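Local coordinates for protein beta sliding clamp (Caulobacter crescentus, PDB 5WCE) that forms a ring-shaped head-to-tail homodimer around DNA and probably tethers DNA polymerases and other proteins to it for processive replication, at residues Leu143-Asp148 / Pro368-Val373; Val168-Glu173 / Thr177-Val182; Leu189-Met194 / Pro255-Val260; Val227-Gln230 / Lys235-Phe238. One frame throughout, in Å; residues are numbered along the deposited sequence.

Three of the four contacts crowd round one antiparallel sheet that central and C-terminal domains build together: interactions 2 and 3 have centres about 9 Å apart, interactions 1 and 3 about 10 Å, interactions 1 and 2 about 11 Å. Strands 176-184, 188-195 and 370-374 are consecutive neighbours in it. Interaction 4 belongs to the second eight-stranded sheet, which strands of the N-terminal domain also enter; its centre lies about 16 to 22 Å from those of the others, and helix 140-148 reaches both sheets. Along the chain, interaction 1 encloses the rest, interaction 2 closes before interaction 3 opens, and interaction 4 is nested within interaction 3. The contacts thus illustrate how repeated clamp domains are joined into a continuous arc.

Interaction 1. Residues Leu143-Asp148 / Pro368-Val373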
loop_
_atom_site.group_PDB
_atom_site.type_symbol
_atom_site.label_atom_id
_atom_site.label_comp_id
_atom_site.label_asym_id
_atom_site.label_seq_id
_atom_site.Cartn_x
_atom_site.Cartn_y
_atom_site.Cartn_z
ATOM N N LEU A 143 -26.213 -3.239 -10.867
ATOM C CA LEU A 143 -25.579 -1.931 -10.850
ATOM C C LEU A 143 -24.077 -2.054 -10.655
ATOM O O LEU A 143 -23.271 -1.331 -11.292
ATOM C CB LEU A 143 -26.251 -1.036 -9.795
ATOM C CG LEU A 143 -25.970 0.446 -9.822
ATOM C CD1 LEU A 143 -26.264 0.979 -11.214
ATOM C CD2 LEU A 143 -26.873 1.123 -8.754
ATOM N N ILE A 144 -23.695 -3.001 -9.793
ATOM C CA ILE A 144 -22.290 -3.272 -9.527
ATOM C C ILE A 144 -21.609 -3.692 -10.856
ATOM O O ILE A 144 -20.548 -3.206 -11.143
ATOM C CB ILE A 144 -22.068 -4.321 -8.404
ATOM C CG1 ILE A 144 -22.273 -3.668 -7.028
ATOM C CG2 ILE A 144 -20.639 -4.927 -8.475
ATOM C CD1 ILE A 144 -22.278 -4.675 -5.861
ATOM N N ARG A 145 -22.257 -4.543 -11.620
ATOM C CA ARG A 145 -21.707 -5.002 -12.912
ATOM C C ARG A 145 -21.558 -3.795 -13.866
ATOM O O ARG A 145 -20.507 -3.626 -14.468
ATOM C CB ARG A 145 -22.554 -6.097 -13.519
ATOM C CG ARG A 145 -22.153 -6.515 -14.928
ATOM C CD ARG A 145 -23.054 -7.586 -15.498
ATOM N NE ARG A 145 -22.918 -7.670 -16.968
ATOM C CZ ARG A 145 -23.532 -6.857 -17.828
ATOM N NH1 ARG A 145 -24.302 -5.829 -17.412
ATOM N NH2 ARG A 145 -23.335 -7.004 -19.140
ATOM N N LEU A 146 -22.578 -2.946 -13.967
ATOM C CA LEU A 146 -22.470 -1.766 -14.824
ATOM C C LEU A 146 -21.257 -0.942 -14.537
ATOM O O LEU A 146 -20.559 -0.487 -15.476
ATOM C CB LEU A 146 -23.744 -0.896 -14.803
ATOM C CG LEU A 146 -25.052 -1.437 -15.373
ATOM C CD1 LEU A 146 -26.126 -0.356 -15.339
ATOM C CD2 LEU A 146 -24.929 -2.006 -16.791
ATOM N N ILE A 147 -20.985 -0.731 -13.241
ATOM C CA ILE A 147 -19.867 0.050 -12.826
ATOM C C ILE A 147 -18.528 -0.693 -13.016
ATOM O O ILE A 147 -17.578 -0.157 -13.630
ATOM C CB ILE A 147 -20.030 0.557 -11.354
ATOM C CG1 ILE A 147 -21.174 1.561 -11.290
ATOM C CG2 ILE A 147 -18.754 1.180 -10.847
ATOM C CD1 ILE A 147 -21.672 1.836 -9.863
ATOM N N ASP A 148 -18.448 -1.911 -12.492
ATOM C CA ASP A 148 -17.166 -2.640 -12.538
ATOM C C ASP A 148 -16.684 -2.960 -13.979
ATOM O O ASP A 148 -15.481 -2.960 -14.239
ATOM C CB ASP A 148 -17.209 -3.908 -11.703
ATOM C CG ASP A 148 -17.207 -3.632 -10.167
ATOM O OD1 ASP A 148 -17.118 -2.448 -9.765
ATOM O OD2 ASP A 148 -17.363 -4.625 -9.405
ATOM N N PRO A 368 -22.785 -10.749 -23.930
ATOM C CA PRO A 368 -23.160 -9.846 -25.034
ATOM C C PRO A 368 -23.478 -8.387 -24.578
ATOM O O PRO A 368 -23.673 -7.524 -25.433
ATOM C CB PRO A 368 -24.450 -10.476 -25.598
ATOM C CG PRO A 368 -25.052 -11.200 -24.489
ATOM C CD PRO A 368 -23.890 -11.709 -23.652
ATOM N N GLY A 369 -23.609 -8.153 -23.268
ATOM C CA GLY A 369 -23.986 -6.861 -22.754
ATOM C C GLY A 369 -22.806 -5.921 -22.497
ATOM O O GLY A 369 -23.004 -4.891 -21.826
ATOM N N VAL A 370 -21.576 -6.277 -22.926
ATOM C CA VAL A 370 -20.438 -5.372 -22.861
ATOM C C VAL A 370 -19.790 -5.187 -24.246
ATOM O O VAL A 370 -19.952 -6.062 -25.120
ATOM C CB VAL A 370 -19.395 -5.813 -21.839
ATOM C CG1 VAL A 370 -20.041 -5.971 -20.476
ATOM C CG2 VAL A 370 -18.755 -7.149 -22.239
ATOM N N LYS A 371 -19.205 -4.031 -24.466
ATOM C CA LYS A 371 -18.356 -3.762 -25.635
ATOM C C LYS A 371 -17.150 -2.982 -25.168
ATOM O O LYS A 371 -17.278 -2.024 -24.371
ATOM C CB LYS A 371 -19.121 -2.985 -26.734
ATOM C CG LYS A 371 -20.255 -3.766 -27.355
ATOM C CD LYS A 371 -20.980 -2.940 -28.429
ATOM C CE LYS A 371 -22.184 -3.642 -29.078
ATOM N NZ LYS A 371 -23.446 -3.457 -28.318
ATOM N N TYR A 372 -15.963 -3.332 -25.696
ATOM C CA TYR A 372 -14.766 -2.520 -25.474
ATOM C C TYR A 372 -14.174 -2.049 -26.824
ATOM O O TYR A 372 -14.230 -2.764 -27.840
ATOM C CB TYR A 372 -13.727 -3.265 -24.683
ATOM C CG TYR A 372 -14.301 -3.674 -23.359
ATOM C CD1 TYR A 372 -14.389 -2.755 -22.314
ATOM C CD2 TYR A 372 -14.842 -4.930 -23.183
ATOM C CE1 TYR A 372 -14.996 -3.126 -21.111
ATOM C CE2 TYR A 372 -15.485 -5.274 -21.996
ATOM C CZ TYR A 372 -15.528 -4.333 -20.971
ATOM O OH TYR A 372 -16.138 -4.652 -19.746
ATOM N N VAL A 373 -13.689 -0.829 -26.806
ATOM C CA VAL A 373 -13.076 -0.217 -27.963
ATOM C C VAL A 373 -11.642 0.198 -27.540
ATOM O O VAL A 373 -11.431 0.879 -26.489
ATOM C CB VAL A 373 -13.835 0.992 -28.525
ATOM C CG1 VAL A 373 -13.209 1.458 -29.830
ATOM C CG2 VAL A 373 -15.298 0.655 -28.791
#
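Arg145 reaches from helix 140-148 to the corner that leads into strand 370-374, where the end of its guanidinium meets Gly369 and Val370. It supplies most of the buried surface in this small contact. With CG anti to the backbone N (chi1 173°) and the chain extended as far as NE, the side chain spans the distance between helix and strand before turning its flat end at chi4. NH2 then lies 3.4 Å from Gly369 O and 3.7 Å from Val370 CG1, a methyl that approaches the guanidinium obliquely. Gly369 CA sits at the guanidinium edge, close to its plane; with no side chain on glycine, the cation comes up directly against the main chain.

The main polar grip on Arg145 comes from just beyond the segment: Asp367 forms a salt bridge with NH2, and the same carboxylate oxygen also accepts a hydrogen bond from Gly369 N. NH1 is hydrogen-bonded to Glu193 O on the adjoining strand. One arginine therefore ties a central-domain helix to the corner from which a C-terminal-domain strand departs, within the helix-on-sheet architecture of the sliding clamp, in which strands of adjacent domains share a sheet.

Interaction 2. Residues Val168-Glu173 / Thr177-Val182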
loop_
_atom_site.group_PDB
_atom_site.type_symbol
_atom_site.label_atom_id
_atom_site.label_comp_id
_atom_site.label_asym_id
_atom_site.label_seq_id
_atom_site.Cartn_x
_atom_site.Cartn_y
_atom_site.Cartn_z
ATOM N N VAL A 168 -24.621 7.550 -17.997
ATOM C CA VAL A 168 -25.687 6.617 -17.666
ATOM C C VAL A 168 -26.930 7.063 -18.383
ATOM O O VAL A 168 -27.353 8.187 -18.231
ATOM C CB VAL A 168 -25.894 6.475 -16.148
ATOM C CG1 VAL A 168 -27.055 5.540 -15.871
ATOM C CG2 VAL A 168 -24.618 6.037 -15.490
ATOM N N HIS A 169 -27.462 6.190 -19.244
ATOM C CA HIS A 169 -28.560 6.480 -20.102
ATOM C C HIS A 169 -29.284 5.221 -20.590
ATOM O O HIS A 169 -28.789 4.106 -20.413
ATOM C CB HIS A 169 -28.099 7.268 -21.342
ATOM C CG HIS A 169 -27.104 6.532 -22.199
ATOM N ND1 HIS A 169 -25.888 6.082 -21.718
ATOM C CD2 HIS A 169 -27.151 6.170 -23.503
ATOM C CE1 HIS A 169 -25.237 5.464 -22.696
ATOM N NE2 HIS A 169 -25.978 5.516 -23.788
ATOM N N THR A 170 -30.435 5.395 -21.244
ATOM C CA THR A 170 -31.089 4.246 -21.797
ATOM C C THR A 170 -31.109 4.316 -23.320
ATOM O O THR A 170 -31.197 5.386 -23.885
ATOM C CB THR A 170 -32.513 4.125 -21.329
ATOM O OG1 THR A 170 -33.213 5.307 -21.723
ATOM C CG2 THR A 170 -32.580 3.911 -19.835
ATOM N N VAL A 171 -31.052 3.160 -23.948
ATOM C CA VAL A 171 -31.132 3.031 -25.394
ATOM C C VAL A 171 -32.180 1.976 -25.752
ATOM O O VAL A 171 -32.377 1.017 -24.982
ATOM C CB VAL A 171 -29.805 2.648 -26.019
ATOM C CG1 VAL A 171 -28.807 3.760 -25.853
ATOM C CG2 VAL A 171 -29.274 1.340 -25.454
ATOM N N ASN A 172 -32.862 2.179 -26.883
ATOM C CA ASN A 172 -33.842 1.229 -27.381
ATOM C C ASN A 172 -33.109 0.390 -28.393
ATOM O O ASN A 172 -32.915 0.827 -29.506
ATOM C CB ASN A 172 -35.070 1.944 -28.031
ATOM C CG ASN A 172 -35.974 0.986 -28.799
ATOM O OD1 ASN A 172 -36.005 -0.197 -28.466
ATOM N ND2 ASN A 172 -36.598 1.454 -29.895
ATOM N N GLU A 173 -32.693 -0.811 -28.001
ATOM C CA GLU A 173 -32.024 -1.752 -28.911
ATOM C C GLU A 173 -32.533 -3.183 -28.650
ATOM O O GLU A 173 -32.896 -3.547 -27.514
ATOM C CB GLU A 173 -30.487 -1.717 -28.756
ATOM C CG GLU A 173 -29.820 -0.719 -29.679
ATOM C CD GLU A 173 -28.358 -0.454 -29.356
ATOM O OE1 GLU A 173 -27.637 -1.389 -28.927
ATOM O OE2 GLU A 173 -27.897 0.697 -29.563
ATOM N N THR A 177 -35.574 -1.941 -24.151
ATOM C CA THR A 177 -34.793 -0.811 -23.664
ATOM C C THR A 177 -33.694 -1.307 -22.690
ATOM O O THR A 177 -33.955 -2.090 -21.800
ATOM C CB THR A 177 -35.716 0.236 -23.020
ATOM O OG1 THR A 177 -36.610 0.728 -24.029
ATOM C CG2 THR A 177 -34.905 1.385 -22.465
ATOM N N LYS A 178 -32.482 -0.837 -22.881
ATOM C CA LYS A 178 -31.364 -1.150 -21.994
ATOM C C LYS A 178 -30.962 0.055 -21.157
ATOM O O LYS A 178 -30.924 1.137 -21.666
ATOM C CB LYS A 178 -30.206 -1.624 -22.845
ATOM C CG LYS A 178 -30.535 -3.021 -23.360
ATOM C CD LYS A 178 -30.046 -3.232 -24.741
ATOM C CE LYS A 178 -30.376 -4.661 -25.147
ATOM N NZ LYS A 178 -29.517 -4.976 -26.290
ATOM N N LEU A 179 -30.687 -0.161 -19.879
ATOM C CA LEU A 179 -29.930 0.802 -19.064
ATOM C C LEU A 179 -28.426 0.568 -19.343
ATOM O O LEU A 179 -27.930 -0.533 -19.097
ATOM C CB LEU A 179 -30.250 0.619 -17.588
ATOM C CG LEU A 179 -29.557 1.549 -16.583
ATOM C CD1 LEU A 179 -29.936 2.979 -16.851
ATOM C CD2 LEU A 179 -29.922 1.192 -15.155
ATOM N N ARG A 180 -27.735 1.614 -19.822
ATOM C CA ARG A 180 -26.384 1.505 -20.345
ATOM C C ARG A 180 -25.442 2.495 -19.642
ATOM O O ARG A 180 -25.830 3.625 -19.332
ATOM C CB ARG A 180 -26.385 1.771 -21.872
ATOM C CG ARG A 180 -24.996 1.706 -22.531
ATOM C CD ARG A 180 -25.099 2.002 -24.016
ATOM N NE ARG A 180 -25.648 0.871 -24.745
ATOM C CZ ARG A 180 -25.799 0.825 -26.082
ATOM N NH1 ARG A 180 -25.479 1.872 -26.860
ATOM N NH2 ARG A 180 -26.290 -0.275 -26.656
ATOM N N ALA A 181 -24.236 2.055 -19.380
ATOM C CA ALA A 181 -23.173 2.880 -18.858
ATOM C C ALA A 181 -22.017 2.882 -19.868
ATOM O O ALA A 181 -21.588 1.800 -20.312
ATOM C CB ALA A 181 -22.713 2.356 -17.521
ATOM N N VAL A 182 -21.554 4.069 -20.232
ATOM C CA VAL A 182 -20.420 4.235 -21.173
ATOM C C VAL A 182 -19.360 5.134 -20.525
ATOM O O VAL A 182 -19.683 6.189 -19.952
ATOM C CB VAL A 182 -20.823 4.843 -22.513
ATOM C CG1 VAL A 182 -19.587 5.157 -23.354
ATOM C CG2 VAL A 182 -21.730 3.902 -23.277
HETATM O O HOH W 1 -28.159 -2.984 -27.205
#
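Glu173 and Arg180 form a salt bridge across this hairpin, with Glu173 OE1 2.9 Å from Arg180 NH2. The oxygen lies near the guanidinium plane, but the nitrogen meets it from above the carboxylate plane, and the N-H...O angle is a bent 134°. Glu173 is poorly ordered, which suggests a mobile partner. A second carboxylate, that of Glu193 on the adjacent strand, also pairs with Arg180 NH2, while Tyr257 OH is hydrogen-bonded to both Arg180 NH1 and His169 NE2.

The main chain supplies two antiparallel hydrogen-bonded pairs. His169 N bonds to Arg180 O at 3.0 Å. In return, Arg180 N lies 2.8 Å from His169 O. Val171 and Lys178 form the other such pair. Thr170 with Leu179 is a non-hydrogen-bonded pair between them, where Thr170 CA approaches Lys178 O.

Packing follows from this register. A bend at chi3 (-75°) sets the Arg180 guanidinium against Val171, whose CG2 lies over the centre of one face, 3.6 Å from Arg180 CZ. Nearer the backbone, Arg180 CB makes a CH-pi contact over one face of the His169 ring, toward its rim, and Val182 CG2 meets the ring edge, 3.9 Å from His169 CE1. On the opposite face of the sheet, Val168 CG1 packs against Leu179 CD1 at 4.0 Å.

A buried arginine is thus clasped by carboxylates, a hydroxyl and apolar groups together; the acids would be expected to offset its positive charge, Glu193 perhaps more steadily than the poorly ordered Glu173.

Interaction 3. Residues Leu189-Met194 / Pro255-Val260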
loop_
_atom_site.group_PDB
_atom_site.type_symbol
_atom_site.label_atom_id
_atom_site.label_comp_id
_atom_site.label_asym_id
_atom_site.label_seq_id
_atom_site.Cartn_x
_atom_site.Cartn_y
_atom_site.Cartn_z
ATOM N N LEU A 189 -12.607 2.981 -24.722
ATOM C CA LEU A 189 -13.989 3.065 -24.325
ATOM C C LEU A 189 -14.458 1.749 -23.726
ATOM O O LEU A 189 -14.047 0.603 -24.139
ATOM C CB LEU A 189 -14.843 3.496 -25.509
ATOM C CG LEU A 189 -16.367 3.644 -25.289
ATOM C CD1 LEU A 189 -16.957 4.763 -26.133
ATOM C CD2 LEU A 189 -17.103 2.309 -25.573
ATOM N N ALA A 190 -15.386 1.878 -22.794
ATOM C CA ALA A 190 -16.046 0.726 -22.182
ATOM C C ALA A 190 -17.530 0.950 -22.129
ATOM O O ALA A 190 -17.986 2.069 -21.828
ATOM C CB ALA A 190 -15.519 0.473 -20.801
ATOM N N LEU A 191 -18.288 -0.095 -22.462
ATOM C CA LEU A 191 -19.725 -0.038 -22.508
ATOM C C LEU A 191 -20.266 -1.287 -21.803
ATOM O O LEU A 191 -19.778 -2.420 -22.051
ATOM C CB LEU A 191 -20.198 0.054 -23.961
ATOM C CG LEU A 191 -21.709 0.052 -24.255
ATOM C CD1 LEU A 191 -22.015 0.647 -25.614
ATOM C CD2 LEU A 191 -22.391 -1.301 -24.135
ATOM N N ALA A 192 -21.261 -1.096 -20.924
ATOM C CA ALA A 192 -21.970 -2.198 -20.306
ATOM C C ALA A 192 -23.432 -1.860 -20.183
ATOM O O ALA A 192 -23.804 -0.686 -19.980
ATOM C CB ALA A 192 -21.376 -2.545 -18.967
ATOM N N GLU A 193 -24.288 -2.856 -20.355
ATOM C CA GLU A 193 -25.711 -2.603 -20.310
ATOM C C GLU A 193 -26.478 -3.773 -19.730
ATOM O O GLU A 193 -25.969 -4.895 -19.633
ATOM C CB GLU A 193 -26.222 -2.224 -21.692
ATOM C CG GLU A 193 -26.244 -3.400 -22.678
ATOM C CD GLU A 193 -26.350 -3.022 -24.120
ATOM O OE1 GLU A 193 -26.525 -1.820 -24.403
ATOM O OE2 GLU A 193 -26.292 -3.970 -24.968
ATOM N N MET A 194 -27.712 -3.467 -19.326
ATOM C CA MET A 194 -28.651 -4.434 -18.756
ATOM C C MET A 194 -30.046 -4.106 -19.248
ATOM O O MET A 194 -30.271 -2.994 -19.718
ATOM C CB MET A 194 -28.634 -4.359 -17.236
ATOM C CG MET A 194 -29.084 -2.968 -16.673
ATOM S SD MET A 194 -29.007 -2.820 -14.877
ATOM C CE MET A 194 -30.442 -3.833 -14.527
ATOM N N PRO A 255 -19.968 12.755 -25.662
ATOM C CA PRO A 255 -19.776 12.592 -27.105
ATOM C C PRO A 255 -20.672 11.526 -27.736
ATOM O O PRO A 255 -21.180 10.625 -27.046
ATOM C CB PRO A 255 -18.296 12.217 -27.232
ATOM C CG PRO A 255 -17.853 11.850 -25.861
ATOM C CD PRO A 255 -18.682 12.693 -24.937
ATOM N N ASP A 256 -20.893 11.672 -29.029
ATOM C CA ASP A 256 -21.634 10.690 -29.821
ATOM C C ASP A 256 -20.774 9.406 -29.950
ATOM O O ASP A 256 -20.229 9.123 -31.018
ATOM C CB ASP A 256 -22.018 11.285 -31.194
ATOM C CG ASP A 256 -22.948 10.375 -32.009
ATOM O OD1 ASP A 256 -23.341 9.280 -31.547
ATOM O OD2 ASP A 256 -23.247 10.741 -33.162
ATOM N N TYR A 257 -20.695 8.639 -28.855
ATOM C CA TYR A 257 -19.889 7.443 -28.782
ATOM C C TYR A 257 -20.341 6.371 -29.764
ATOM O O TYR A 257 -19.508 5.546 -30.163
ATOM C CB TYR A 257 -19.848 6.870 -27.335
ATOM C CG TYR A 257 -21.151 6.279 -26.930
ATOM C CD1 TYR A 257 -21.478 4.996 -27.302
ATOM C CD2 TYR A 257 -22.094 7.018 -26.221
ATOM C CE1 TYR A 257 -22.697 4.434 -26.970
ATOM C CE2 TYR A 257 -23.314 6.451 -25.888
ATOM C CZ TYR A 257 -23.606 5.155 -26.259
ATOM O OH TYR A 257 -24.821 4.606 -25.971
ATOM N N MET A 258 -21.623 6.361 -30.157
ATOM C CA MET A 258 -22.078 5.404 -31.182
ATOM C C MET A 258 -21.240 5.501 -32.485
ATOM O O MET A 258 -21.029 4.492 -33.144
ATOM C CB MET A 258 -23.587 5.516 -31.432
ATOM C CG MET A 258 -24.378 4.994 -30.222
ATOM S SD MET A 258 -26.135 5.392 -30.208
ATOM C CE MET A 258 -26.485 5.377 -28.463
ATOM N N ARG A 259 -20.695 6.686 -32.770
ATOM C CA ARG A 259 -19.852 6.926 -33.960
ATOM C C ARG A 259 -18.444 6.342 -33.862
ATOM O O ARG A 259 -17.767 6.113 -34.869
ATOM C CB ARG A 259 -19.754 8.439 -34.237
ATOM N N VAL A 260 -18.021 6.094 -32.634
ATOM C CA VAL A 260 -16.707 5.578 -32.311
ATOM C C VAL A 260 -16.716 4.041 -32.236
ATOM O O VAL A 260 -15.680 3.409 -32.400
ATOM C CB VAL A 260 -16.238 6.153 -30.946
ATOM C CG1 VAL A 260 -14.785 5.773 -30.683
ATOM C CG2 VAL A 260 -16.396 7.681 -30.927
#
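Tyr257 is received by Leu189 and Leu191, two alternate residues of strand 188-195 whose side chains rise from the same face toward the loop of residues 255-260. The direct contact is wholly apolar. Leu189 CD1 meets the root of the tyrosine, 3.8 Å from Tyr257 CB, whereas Leu191 CD1 comes obliquely to the ring at 4.1 Å from Tyr257 CE1. Both leucines cross the tyrosine at about a right angle, each offering a single methyl. They point CG opposite their own backbone N (chi1 180° for Leu189), while Tyr257 holds CG between its own N and carbonyl carbon, chi1 71°, which lets CB meet Leu189 while the ring reaches Leu191. Val182 of the neighbouring strand 176-184 also packs on Tyr257.

Backbone bonds shape the loop that presents the ring. Asp256 centres an inverse gamma turn closed by a weak bond from Tyr257 N to Pro255 O. Arg259 N then bonds to Asp256 O at 3.0 Å, and Val260 N to Tyr257 O at 2.9 Å, so the chain coils immediately after the tyrosine.

Polar interactions gather at the far end of the ring, where the hydroxyl is hydrogen-bonded to His169 NE2 and Arg180 NH1. Tyr257 consequently has an apolar base and a polar tip, though no hydrogen bond joins the two segments. Apolar contacts at CB and ring, together with hydrogen bonds at OH, should limit the movement of the phenol and so join the loop to the sheet.

Interaction 4. Residues Val227-Gln230 / Lys235-Phe238; sequences VDLQ and KVRF
Gln230 and Arg237 face each other as an antiparallel hydrogen-bonded pair, and their side chains run side by side on the same face of the sheet. Gln230 CG lies beside its backbone N and anti to the carbonyl carbon (chi1 -62°), with the chain extended beyond it; Arg237 is extended from CG to NE. This brings Gln230 OE1 within 3.1 Å of Arg237 NH1, a hydrogen bond from NH1 that arrives nearly in line with the Gln230 side-chain C=O, the two planes 83° apart. Each end has a further partner: Gln230 NE2 is hydrogen-bonded to Ser133 O, and Arg237 NH1 forms a salt bridge with Glu239. The main chains are joined by Gln230 N to Arg237 O at 2.8 Å and Arg237 N to Gln230 O at 2.9 Å.

The other face is apolar. Leu229 turns CG opposite its backbone N (chi1 177°) and places CD1 over one face of the Phe238 ring in a CH-pi contact; Phe238 CG lies beside its own N. The same methyl touches Val236 CG2, the branch anti to that residue's N, at 3.6 Å. Val227 CG1 approaches the ring's edge and packs on Phe238 CB at 4.2 Å.

Strands 226-231 and 235-240 form this hairpin near one end of their sheet, with strand 136-139, the outermost within the chain, beside the first and strand 243-248 beside the second, while Val227 meets Thr140 and Leu143 of helix 140-148.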
loop_
_atom_site.group_PDB
_atom_site.type_symbol
_atom_site.label_atom_id
_atom_site.label_comp_id
_atom_site.label_asym_id
_atom_site.label_seq_id
_atom_site.Cartn_x
_atom_site.Cartn_y
_atom_site.Cartn_z
ATOM N N VAL A 227 -30.846 -1.053 -5.079
ATOM C CA VAL A 227 -30.454 0.340 -4.815
ATOM C C VAL A 227 -31.510 1.177 -5.553
ATOM O O VAL A 227 -31.849 0.886 -6.732
ATOM C CB VAL A 227 -29.055 0.639 -5.364
ATOM C CG1 VAL A 227 -28.706 2.129 -5.327
ATOM C CG2 VAL A 227 -28.037 -0.181 -4.614
ATOM N N ASP A 228 -32.050 2.177 -4.854
ATOM C CA ASP A 228 -32.914 3.146 -5.477
ATOM C C ASP A 228 -32.122 4.280 -6.206
ATOM O O ASP A 228 -31.197 4.893 -5.634
ATOM C CB ASP A 228 -33.916 3.699 -4.449
ATOM C CG ASP A 228 -35.086 2.747 -4.198
ATOM O OD1 ASP A 228 -35.168 1.672 -4.829
ATOM O OD2 ASP A 228 -35.974 3.074 -3.433
ATOM N N LEU A 229 -32.495 4.544 -7.467
ATOM C CA LEU A 229 -31.860 5.546 -8.273
ATOM C C LEU A 229 -32.887 6.624 -8.610
ATOM O O LEU A 229 -34.071 6.346 -8.961
ATOM C CB LEU A 229 -31.285 4.914 -9.548
ATOM C CG LEU A 229 -30.634 5.823 -10.576
ATOM C CD1 LEU A 229 -29.350 6.437 -10.048
ATOM C CD2 LEU A 229 -30.295 4.996 -11.803
ATOM N N GLN A 230 -32.452 7.876 -8.498
ATOM C CA GLN A 230 -33.217 9.000 -8.966
ATOM C C GLN A 230 -32.338 9.849 -9.841
ATOM O O GLN A 230 -31.128 9.979 -9.603
ATOM C CB GLN A 230 -33.802 9.822 -7.817
ATOM C CG GLN A 230 -34.768 9.060 -6.950
ATOM C CD GLN A 230 -35.071 9.798 -5.659
ATOM O OE1 GLN A 230 -34.286 9.762 -4.711
ATOM N NE2 GLN A 230 -36.198 10.460 -5.627
ATOM N N LYS A 235 -28.989 16.329 -11.332
ATOM C CA LYS A 235 -28.665 15.542 -10.113
ATOM C C LYS A 235 -28.912 14.079 -10.284
ATOM O O LYS A 235 -29.741 13.659 -11.094
ATOM C CB LYS A 235 -29.490 15.981 -8.902
ATOM C CG LYS A 235 -29.251 17.418 -8.510
ATOM C CD LYS A 235 -29.262 17.645 -7.046
ATOM C CE LYS A 235 -28.311 18.777 -6.670
ATOM N NZ LYS A 235 -29.071 19.996 -6.596
ATOM N N VAL A 236 -28.200 13.306 -9.492
ATOM C CA VAL A 236 -28.424 11.890 -9.367
ATOM C C VAL A 236 -28.430 11.565 -7.868
ATOM O O VAL A 236 -27.717 12.206 -7.084
ATOM C CB VAL A 236 -27.396 11.091 -10.201
ATOM C CG1 VAL A 236 -25.990 11.279 -9.736
ATOM C CG2 VAL A 236 -27.677 9.620 -10.147
ATOM N N ARG A 237 -29.285 10.635 -7.468
ATOM C CA ARG A 237 -29.368 10.181 -6.076
ATOM C C ARG A 237 -29.442 8.661 -6.022
ATOM O O ARG A 237 -30.252 8.026 -6.712
ATOM C CB ARG A 237 -30.545 10.810 -5.368
ATOM C CG ARG A 237 -30.635 10.544 -3.861
ATOM C CD ARG A 237 -31.642 11.478 -3.241
ATOM N NE ARG A 237 -31.724 11.281 -1.813
ATOM C CZ ARG A 237 -32.398 10.323 -1.200
ATOM N NH1 ARG A 237 -33.155 9.465 -1.894
ATOM N NH2 ARG A 237 -32.400 10.290 0.143
ATOM N N PHE A 238 -28.582 8.081 -5.199
ATOM C CA PHE A 238 -28.571 6.658 -4.937
ATOM C C PHE A 238 -29.007 6.515 -3.483
ATOM O O PHE A 238 -28.398 7.125 -2.586
ATOM C CB PHE A 238 -27.196 6.087 -5.067
ATOM C CG PHE A 238 -26.554 6.270 -6.397
ATOM C CD1 PHE A 238 -26.628 5.254 -7.355
ATOM C CD2 PHE A 238 -25.750 7.397 -6.664
ATOM C CE1 PHE A 238 -26.014 5.396 -8.577
ATOM C CE2 PHE A 238 -25.131 7.526 -7.891
ATOM C CZ PHE A 238 -25.262 6.516 -8.842
HETATM O O HOH W 2 -32.733 7.244 -4.828
#